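Local atomic coordinates of 3-isopropylmalate dehydratase small subunit (Campylobacter jejuni, PDB entry 3Q3W), a protein that catalyses, as the small subunit of isopropylmalate isomerase, the interconversion of 2-isopropylmalate and 3-isopropylmalate through 2-isopropylmaleate in leucine biosynthesis. Residues A[15-20]-A[74-79]; A[102-107]-A[122-127]; A[135-140]-A[156-161]. All blocks are in the same frame, centred on the assembly; numbering follows the deposited sequence.

Contact 1. Residues A[15-20]-A[74-79]; sequences CPLEYA and SILVSF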
loop_
_atom_site.group_PDB
_atom_site.type_symbol
_atom_site.label_atom_id
_atom_site.label_comp_id
_atom_site.label_asym_id
_atom_site.label_seq_id
_atom_site.Cartn_x
_atom_site.Cartn_y
_atom_site.Cartn_z
ATOM N N CYS A 15 8.162 2.857 0.363
ATOM C CA CYS A 15 8.968 1.663 0.135
ATOM C C CYS A 15 8.631 1.098 -1.227
ATOM O O CYS A 15 7.471 0.766 -1.486
ATOM C CB CYS A 15 8.700 0.573 1.180
ATOM S SG CYS A 15 9.763 -0.858 0.928
ATOM N N PRO A 16 9.640 0.960 -2.094
ATOM C CA PRO A 16 9.359 0.433 -3.408
ATOM C C PRO A 16 9.387 -1.081 -3.427
ATOM O O PRO A 16 10.301 -1.686 -2.854
ATOM C CB PRO A 16 10.494 1.010 -4.254
ATOM C CG PRO A 16 11.629 1.130 -3.312
ATOM C CD PRO A 16 11.062 1.324 -1.938
ATOM N N LEU A 17 8.395 -1.683 -4.050
ATOM C CA LEU A 17 8.344 -3.138 -4.205
ATOM C C LEU A 17 8.223 -3.459 -5.708
ATOM O O LEU A 17 7.135 -3.464 -6.288
ATOM C CB LEU A 17 7.176 -3.751 -3.415
ATOM C CG LEU A 17 7.187 -3.480 -1.911
ATOM C CD1 LEU A 17 5.841 -4.019 -1.248
ATOM C CD2 LEU A 17 8.341 -4.098 -1.215
ATOM N N GLU A 18 9.368 -3.773 -6.307
ATOM C CA GLU A 18 9.495 -3.881 -7.757
ATOM C C GLU A 18 9.036 -5.256 -8.216
ATOM O O GLU A 18 9.817 -6.072 -8.736
ATOM C CB GLU A 18 10.944 -3.613 -8.144
ATOM C CG GLU A 18 11.369 -2.171 -7.876
ATOM C CD GLU A 18 12.810 -1.899 -8.337
ATOM O OE1 GLU A 18 13.045 -1.735 -9.564
ATOM O OE2 GLU A 18 13.691 -1.867 -7.469
ATOM N N TYR A 19 7.749 -5.502 -8.002
ATOM C CA TYR A 19 7.090 -6.679 -8.485
ATOM C C TYR A 19 5.790 -6.244 -9.171
ATOM O O TYR A 19 5.129 -5.285 -8.733
ATOM C CB TYR A 19 6.797 -7.629 -7.334
ATOM C CG TYR A 19 7.921 -7.842 -6.338
ATOM C CD1 TYR A 19 8.843 -8.887 -6.493
ATOM C CD2 TYR A 19 8.039 -7.041 -5.200
ATOM C CE1 TYR A 19 9.878 -9.113 -5.546
ATOM C CE2 TYR A 19 9.068 -7.249 -4.256
ATOM C CZ TYR A 19 9.979 -8.292 -4.432
ATOM O OH TYR A 19 11.001 -8.502 -3.492
ATOM N N ALA A 20 5.444 -6.930 -10.256
ATOM C CA ALA A 20 4.152 -6.743 -10.926
ATOM C C ALA A 20 3.230 -7.835 -10.438
ATOM O O ALA A 20 3.678 -8.866 -9.912
ATOM C CB ALA A 20 4.296 -6.804 -12.443
ATOM N N SER A 74 4.769 3.743 5.415
ATOM C CA SER A 74 3.321 3.929 5.359
ATOM C C SER A 74 2.794 4.159 3.947
ATOM O O SER A 74 1.558 4.300 3.725
ATOM C CB SER A 74 2.867 5.059 6.312
ATOM O OG SER A 74 3.416 6.319 5.949
ATOM N N ILE A 75 3.714 4.170 2.987
ATOM C CA ILE A 75 3.412 4.205 1.549
ATOM C C ILE A 75 4.197 3.152 0.778
ATOM O O ILE A 75 5.407 2.957 1.036
ATOM C CB ILE A 75 3.800 5.593 0.958
ATOM C CG1 ILE A 75 2.959 6.671 1.602
ATOM C CG2 ILE A 75 3.597 5.628 -0.538
ATOM C CD1 ILE A 75 3.503 8.120 1.429
ATOM N N LEU A 76 3.539 2.495 -0.175
ATOM C CA LEU A 76 4.178 1.499 -1.035
ATOM C C LEU A 76 4.163 1.989 -2.457
ATOM O O LEU A 76 3.215 2.660 -2.868
ATOM C CB LEU A 76 3.488 0.140 -0.948
ATOM C CG LEU A 76 3.460 -0.589 0.413
ATOM C CD1 LEU A 76 2.736 -1.951 0.281
ATOM C CD2 LEU A 76 4.839 -0.766 1.024
ATOM N N VAL A 77 5.225 1.690 -3.200
ATOM C CA VAL A 77 5.263 1.962 -4.612
ATOM C C VAL A 77 5.545 0.642 -5.309
ATOM O O VAL A 77 6.608 0.030 -5.107
ATOM C CB VAL A 77 6.347 2.979 -4.926
ATOM C CG1 VAL A 77 6.254 3.403 -6.417
ATOM C CG2 VAL A 77 6.185 4.152 -4.035
ATOM N N SER A 78 4.593 0.181 -6.106
ATOM C CA SER A 78 4.700 -1.097 -6.803
ATOM C C SER A 78 4.393 -0.994 -8.291
ATOM O O SER A 78 4.169 0.078 -8.823
ATOM C CB SER A 78 3.764 -2.102 -6.172
ATOM O OG SER A 78 4.231 -3.426 -6.376
ATOM N N PHE A 79 4.418 -2.129 -8.968
ATOM C CA PHE A 79 4.212 -2.133 -10.387
ATOM C C PHE A 79 2.778 -2.563 -10.633
ATOM O O PHE A 79 1.948 -2.520 -9.711
ATOM C CB PHE A 79 5.226 -3.043 -11.068
ATOM C CG PHE A 79 6.671 -2.570 -10.972
ATOM C CD1 PHE A 79 6.995 -1.236 -10.811
ATOM C CD2 PHE A 79 7.706 -3.495 -11.143
ATOM C CE1 PHE A 79 8.309 -0.846 -10.784
ATOM C CE2 PHE A 79 9.026 -3.110 -11.131
ATOM C CZ PHE A 79 9.327 -1.787 -10.946
#
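Cys15 and Pro16 pair in parallel with Leu76 and Val77, the two short strands 4.6 Å apart at closest approach and inclined by 31°. Cys15 N donates to Ile75 O, and Cys15 O accepts from Val77 N. The next rung, Leu17 N to Val77 O, is 2.7 Å long and nearly straight at hydrogen (170°). On one face of this ladder Leu17 CD1 meets Leu76 CD1 at 4.0 Å, the two chains crossing obliquely. Leu76 CD2 also touches Cys15 CB. On the other face lie Pro16 and Val77. Val77 packs against Ile134 and Val135 of helix 128-140.

Past Leu17 the regular ladder stops, and a side-chain bond and one backbone bond continue the pairing. Ser78 OG sits anti to its backbone N (chi1 -154°) and donates to Leu17 O at 2.9 Å, in the plane of that carbonyl. Leu17 O also accepts from Tyr19 N, which closes an inverse gamma turn centred on Glu18. Two donors therefore grip this oxygen. Phe79 N returns a bond to Tyr19 O at 3.2 Å, with the donor tilted from the carbonyl plane.

The turn rests on Phe79. Glu18 CA lies over one face of the ring, 3.9 Å from its centroid, in a CH-pi contact. Glu18 CB comes within 3.6 Å of Phe79 CE2. The carboxylate of Glu18 stands almost perpendicular to the ring, and its OE2 forms a salt bridge with Lys139. Ala20 CB meets Phe79 CB at 4.1 Å. Lys128 adds a cation-pi contact to the same ring.

Neighbouring parallel strands with a helix packed on one face are characteristic of an alpha/beta sheet; here the two strands fall within the aconitase C-terminal (swivel) domain family.

Contact 2. Residues A[102-107]-A[122-127]; sequences AIIAPS and LTIELA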
loop_
_atom_site.group_PDB
_atom_site.type_symbol
_atom_site.label_atom_id
_atom_site.label_comp_id
_atom_site.label_asym_id
_atom_site.label_seq_id
_atom_site.Cartn_x
_atom_site.Cartn_y
_atom_site.Cartn_z
ATOM N N ALA A 102 -1.301 4.331 1.856
ATOM C CA ALA A 102 -1.458 4.558 0.406
ATOM C C ALA A 102 -0.534 3.653 -0.389
ATOM O O ALA A 102 0.576 3.318 0.073
ATOM C CB ALA A 102 -1.198 6.009 0.053
ATOM N N ILE A 103 -0.985 3.252 -1.571
ATOM C CA ILE A 103 -0.159 2.535 -2.523
ATOM C C ILE A 103 -0.158 3.292 -3.853
ATOM O O ILE A 103 -1.210 3.689 -4.329
ATOM C CB ILE A 103 -0.670 1.127 -2.746
ATOM C CG1 ILE A 103 -0.716 0.361 -1.407
ATOM C CG2 ILE A 103 0.186 0.416 -3.778
ATOM C CD1 ILE A 103 -1.658 -0.806 -1.465
ATOM N N ILE A 104 1.024 3.500 -4.426
ATOM C CA ILE A 104 1.200 4.102 -5.723
ATOM C C ILE A 104 1.578 2.974 -6.675
ATOM O O ILE A 104 2.527 2.220 -6.407
ATOM C CB ILE A 104 2.314 5.183 -5.650
ATOM C CG1 ILE A 104 1.879 6.298 -4.697
ATOM C CG2 ILE A 104 2.637 5.766 -7.042
ATOM C CD1 ILE A 104 2.946 7.228 -4.311
ATOM N N ALA A 105 0.833 2.803 -7.758
ATOM C CA ALA A 105 1.146 1.789 -8.766
ATOM C C ALA A 105 0.569 2.278 -10.086
ATOM O O ALA A 105 -0.203 3.219 -10.079
ATOM C CB ALA A 105 0.524 0.443 -8.406
ATOM N N PRO A 106 0.921 1.638 -11.212
ATOM C CA PRO A 106 0.326 2.031 -12.489
ATOM C C PRO A 106 -1.140 1.569 -12.638
ATOM O O PRO A 106 -1.918 2.201 -13.342
ATOM C CB PRO A 106 1.211 1.319 -13.530
ATOM C CG PRO A 106 2.348 0.695 -12.767
ATOM C CD PRO A 106 1.862 0.522 -11.376
ATOM N N SER A 107 -1.491 0.467 -11.967
ATOM C CA SER A 107 -2.825 -0.073 -11.968
ATOM C C SER A 107 -3.042 -0.990 -10.738
ATOM O O SER A 107 -2.098 -1.394 -10.075
ATOM C CB SER A 107 -3.079 -0.837 -13.241
ATOM O OG SER A 107 -2.139 -1.872 -13.384
ATOM N N LEU A 122 -5.705 4.382 0.493
ATOM C CA LEU A 122 -5.733 5.144 -0.748
ATOM C C LEU A 122 -4.899 4.565 -1.879
ATOM O O LEU A 122 -3.661 4.427 -1.790
ATOM C CB LEU A 122 -5.305 6.575 -0.515
ATOM C CG LEU A 122 -5.326 7.525 -1.710
ATOM C CD1 LEU A 122 -6.691 7.530 -2.459
ATOM C CD2 LEU A 122 -4.998 8.947 -1.217
ATOM N N THR A 123 -5.576 4.290 -2.976
ATOM C CA THR A 123 -4.958 3.670 -4.126
ATOM C C THR A 123 -4.756 4.717 -5.241
ATOM O O THR A 123 -5.722 5.228 -5.827
ATOM C CB THR A 123 -5.862 2.566 -4.606
ATOM O OG1 THR A 123 -7.106 3.150 -4.948
ATOM C CG2 THR A 123 -6.096 1.575 -3.498
ATOM N N ILE A 124 -3.487 5.030 -5.483
ATOM C CA ILE A 124 -3.065 6.086 -6.389
ATOM C C ILE A 124 -2.530 5.469 -7.647
ATOM O O ILE A 124 -1.482 4.794 -7.634
ATOM C CB ILE A 124 -1.966 6.925 -5.750
ATOM C CG1 ILE A 124 -2.547 7.670 -4.554
ATOM C CG2 ILE A 124 -1.335 7.881 -6.774
ATOM C CD1 ILE A 124 -1.551 8.163 -3.528
ATOM N N GLU A 125 -3.247 5.701 -8.743
ATOM C CA GLU A 125 -2.822 5.196 -10.036
ATOM C C GLU A 125 -2.006 6.293 -10.698
ATOM O O GLU A 125 -2.506 7.419 -10.857
ATOM C CB GLU A 125 -4.021 4.790 -10.901
ATOM C CG GLU A 125 -4.640 3.463 -10.473
ATOM C CD GLU A 125 -5.930 3.091 -11.208
ATOM O OE1 GLU A 125 -6.456 3.933 -12.009
ATOM O OE2 GLU A 125 -6.391 1.927 -11.006
ATOM N N LEU A 126 -0.751 5.977 -11.032
ATOM C CA LEU A 126 0.113 6.870 -11.805
ATOM C C LEU A 126 0.487 6.237 -13.142
ATOM O O LEU A 126 0.438 5.023 -13.291
ATOM C CB LEU A 126 1.376 7.215 -11.015
ATOM C CG LEU A 126 1.117 8.061 -9.761
ATOM C CD1 LEU A 126 2.423 8.612 -9.176
ATOM C CD2 LEU A 126 0.123 9.205 -10.095
ATOM N N ALA A 127 0.835 7.043 -14.137
ATOM C CA ALA A 127 1.363 6.466 -15.369
ATOM C C ALA A 127 2.645 5.682 -15.038
ATOM O O ALA A 127 3.399 6.061 -14.142
ATOM C CB ALA A 127 1.623 7.544 -16.427
#
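The beta-alpha-beta unit of strand 102-105, helix 110-118 and strand 122-125 brings Ala102 to Pro106 beside Leu122 to Leu126. The strands run parallel, 17° apart. Ile103 N donates to Leu122 O and Ile103 O accepts from Ile124 N, both at 2.9 Å. Ala105 N to Ile124 O and Leu126 N to Ala105 O carry the ladder to Leu126, just past the end of strand 122-125. Beyond it, Pro106 CA makes a CA-H...O contact of 3.1 Å with Leu126 O.

In this crossover the helix lies on the face of Ile103 and Thr123. Ile103 packs on Phe112, and Thr123 on Ala116 and Leu117. Glu125 projects from the same face, and its OE2 forms a salt bridge with Lys113 of the helix.

The opposite face is aliphatic. Ile104 and Ile124 lie side by side and point the same way, with Ile104 CG1 4.0 Å from Ile124 CB. Ile124 CD1 continues to Ala102 CB at 4.2 Å. Ile104 CG2, anti to the backbone N, meets Leu126 CD1 at 3.6 Å. Leu126 in turn touches Val131 and Ile134 of helix 128-140.

Contact 3. Residues A[135-140]-A[156-161]; sequences VDELKK and FFKDKI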
loop_
_atom_site.group_PDB
_atom_site.type_symbol
_atom_site.label_atom_id
_atom_site.label_comp_id
_atom_site.label_asym_id
_atom_site.label_seq_id
_atom_site.Cartn_x
_atom_site.Cartn_y
_atom_site.Cartn_z
ATOM N N VAL A 135 10.307 5.080 -8.134
ATOM C CA VAL A 135 11.060 3.981 -7.636
ATOM C C VAL A 135 12.536 4.271 -7.726
ATOM O O VAL A 135 13.231 4.164 -6.708
ATOM C CB VAL A 135 10.761 2.703 -8.395
ATOM C CG1 VAL A 135 11.832 1.615 -8.029
ATOM C CG2 VAL A 135 9.343 2.219 -8.069
ATOM N N ASP A 136 13.002 4.738 -8.901
ATOM C CA ASP A 136 14.424 4.978 -9.093
ATOM C C ASP A 136 14.930 5.988 -8.084
ATOM O O ASP A 136 15.934 5.789 -7.409
ATOM C CB ASP A 136 14.747 5.508 -10.475
ATOM C CG ASP A 136 16.221 5.771 -10.627
ATOM O OD1 ASP A 136 16.631 6.949 -10.669
ATOM O OD2 ASP A 136 16.957 4.782 -10.622
ATOM N N GLU A 137 14.221 7.084 -7.959
ATOM C CA GLU A 137 14.655 8.110 -7.044
ATOM C C GLU A 137 14.563 7.634 -5.572
ATOM O O GLU A 137 15.418 7.966 -4.760
ATOM C CB GLU A 137 13.783 9.332 -7.278
ATOM C CG GLU A 137 13.931 10.466 -6.286
ATOM C CD GLU A 137 15.206 11.221 -6.420
ATOM O OE1 GLU A 137 15.735 11.296 -7.554
ATOM O OE2 GLU A 137 15.672 11.760 -5.386
ATOM N N LEU A 138 13.501 6.897 -5.242
ATOM C CA LEU A 138 13.250 6.493 -3.856
ATOM C C LEU A 138 14.358 5.587 -3.349
ATOM O O LEU A 138 14.813 5.678 -2.197
ATOM C CB LEU A 138 11.887 5.786 -3.763
ATOM C CG LEU A 138 11.298 5.512 -2.374
ATOM C CD1 LEU A 138 11.304 6.739 -1.457
ATOM C CD2 LEU A 138 9.888 5.003 -2.620
ATOM N N LYS A 139 14.787 4.696 -4.219
ATOM C CA LYS A 139 15.846 3.791 -3.885
ATOM C C LYS A 139 17.137 4.512 -3.673
ATOM O O LYS A 139 17.873 4.223 -2.710
ATOM C CB LYS A 139 16.044 2.836 -5.007
ATOM C CG LYS A 139 14.918 1.880 -5.152
ATOM C CD LYS A 139 15.339 0.792 -6.092
ATOM C CE LYS A 139 15.586 1.263 -7.495
ATOM N NZ LYS A 139 15.902 0.051 -8.282
ATOM N N LYS A 140 17.427 5.434 -4.594
ATOM C CA LYS A 140 18.628 6.235 -4.510
ATOM C C LYS A 140 18.644 7.171 -3.315
ATOM O O LYS A 140 19.720 7.474 -2.801
ATOM C CB LYS A 140 18.833 7.069 -5.763
ATOM C CG LYS A 140 19.193 6.266 -6.980
ATOM C CD LYS A 140 19.359 7.187 -8.146
ATOM C CE LYS A 140 19.801 6.423 -9.383
ATOM N NZ LYS A 140 19.716 7.242 -10.617
ATOM N N PHE A 156 3.733 14.439 -3.817
ATOM C CA PHE A 156 4.872 15.341 -3.774
ATOM C C PHE A 156 6.053 14.504 -3.350
ATOM O O PHE A 156 6.043 13.956 -2.244
ATOM C CB PHE A 156 4.641 16.469 -2.755
ATOM C CG PHE A 156 3.387 17.278 -2.997
ATOM C CD1 PHE A 156 3.435 18.469 -3.730
ATOM C CD2 PHE A 156 2.152 16.854 -2.498
ATOM C CE1 PHE A 156 2.291 19.233 -3.958
ATOM C CE2 PHE A 156 0.983 17.615 -2.726
ATOM C CZ PHE A 156 1.054 18.819 -3.474
ATOM N N PHE A 157 7.040 14.353 -4.230
ATOM C CA PHE A 157 8.290 13.666 -3.890
ATOM C C PHE A 157 9.476 14.518 -4.334
ATOM O O PHE A 157 9.714 14.694 -5.548
ATOM C CB PHE A 157 8.362 12.307 -4.569
ATOM C CG PHE A 157 9.539 11.458 -4.126
ATOM C CD1 PHE A 157 10.014 11.496 -2.806
ATOM C CD2 PHE A 157 10.144 10.593 -5.024
ATOM C CE1 PHE A 157 11.067 10.736 -2.417
ATOM C CE2 PHE A 157 11.190 9.805 -4.632
ATOM C CZ PHE A 157 11.666 9.881 -3.313
ATOM N N LYS A 158 10.200 15.043 -3.354
ATOM C CA LYS A 158 11.301 15.963 -3.607
ATOM C C LYS A 158 10.619 17.196 -4.176
ATOM O O LYS A 158 9.654 17.671 -3.565
ATOM C CB LYS A 158 12.341 15.350 -4.563
ATOM C CG LYS A 158 12.959 14.057 -4.073
ATOM C CD LYS A 158 13.580 14.292 -2.725
ATOM C CE LYS A 158 14.594 13.244 -2.347
ATOM N NZ LYS A 158 14.302 12.922 -0.933
ATOM N N ASP A 159 11.080 17.678 -5.335
ATOM C CA ASP A 159 10.454 18.799 -6.032
ATOM C C ASP A 159 9.486 18.411 -7.174
ATOM O O ASP A 159 8.942 19.306 -7.853
ATOM C CB ASP A 159 11.547 19.712 -6.595
ATOM C CG ASP A 159 12.153 20.628 -5.535
ATOM O OD1 ASP A 159 12.577 21.756 -5.903
ATOM O OD2 ASP A 159 12.212 20.218 -4.351
ATOM N N LYS A 160 9.261 17.110 -7.372
ATOM C CA LYS A 160 8.364 16.606 -8.417
ATOM C C LYS A 160 6.938 16.369 -7.945
ATOM O O LYS A 160 6.725 15.921 -6.839
ATOM C CB LYS A 160 8.871 15.294 -8.971
ATOM C CG LYS A 160 10.282 15.341 -9.428
ATOM C CD LYS A 160 10.714 13.978 -9.919
ATOM C CE LYS A 160 12.087 14.074 -10.570
ATOM N NZ LYS A 160 12.728 12.738 -10.532
ATOM N N ILE A 161 5.968 16.659 -8.812
ATOM C CA ILE A 161 4.543 16.598 -8.469
ATOM C C ILE A 161 3.844 15.735 -9.485
ATOM O O ILE A 161 4.030 15.907 -10.674
ATOM C CB ILE A 161 3.876 17.990 -8.460
ATOM C CG1 ILE A 161 4.633 18.964 -7.552
ATOM C CG2 ILE A 161 2.458 17.879 -7.984
ATOM C CD1 ILE A 161 4.084 20.405 -7.583
#
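Phe157 reaches from the end of strand 154-157 to the helix at Glu137 and Leu138. Its CB points toward the helix, and CG is anti to the backbone N (chi1 -172°). Phe157 CE2 lies 3.3 Å from Glu137 CG, a close carbon-carbon approach. Phe157 CZ meets Leu138 CD1 at 3.7 Å, and those two side chains cross at about a right angle. Leu138 N lies in plane at the ring edge. Leu138 also packs on Ala14, Pro16 and Val77, which ties this helix to the sheet.

Lys158 follows in the type II' turn from Phe157 to Lys160. Lys158 CG, anti to the carbonyl carbon (chi1 -59°), lies over the centre of the Phe157 ring, 4.1 Å above its plane. The chain then bends at chi2. Further out, Lys158 CE comes within 3.5 Å of Glu137 OE2, while Lys158 NZ bonds to Ser141 OG.

Lys160 leaves the turn as an extended chain. Lys160 NZ stays 4.5 Å from Glu137 OE1, beyond a salt bridge, and pairs instead with Glu133 one helical turn earlier.

An apolar contact through the Phe157 ring thus holds the hairpin to the helix. Around it, the two lysines would give Glu137 a favourable electrostatic setting without direct ion pairing.

All three contacts belong to one mixed sheet and the helix 128-140 on it. Contacts 1 and 2, with centres about 9 Å apart, meet where strands 73-78 and 102-105 lie side by side. Leu76 O and Ile104 N are 2.8 Å apart and Ser78 N and Ile104 O 2.9 Å, both probable hydrogen bonds. Contact 3 lies farther out, its centre about 17 Å from that of the chain. It meets contact 1 through the salt bridge of Lys139 NZ to Glu18 OE2, at 3.0 Å, and through Pro16 CG packing on Lys139 CG. Contacts 2 and 3 do not touch, their nearest atoms being about 7 Å apart, but helix 128-140 follows strand 122-125 and connects them.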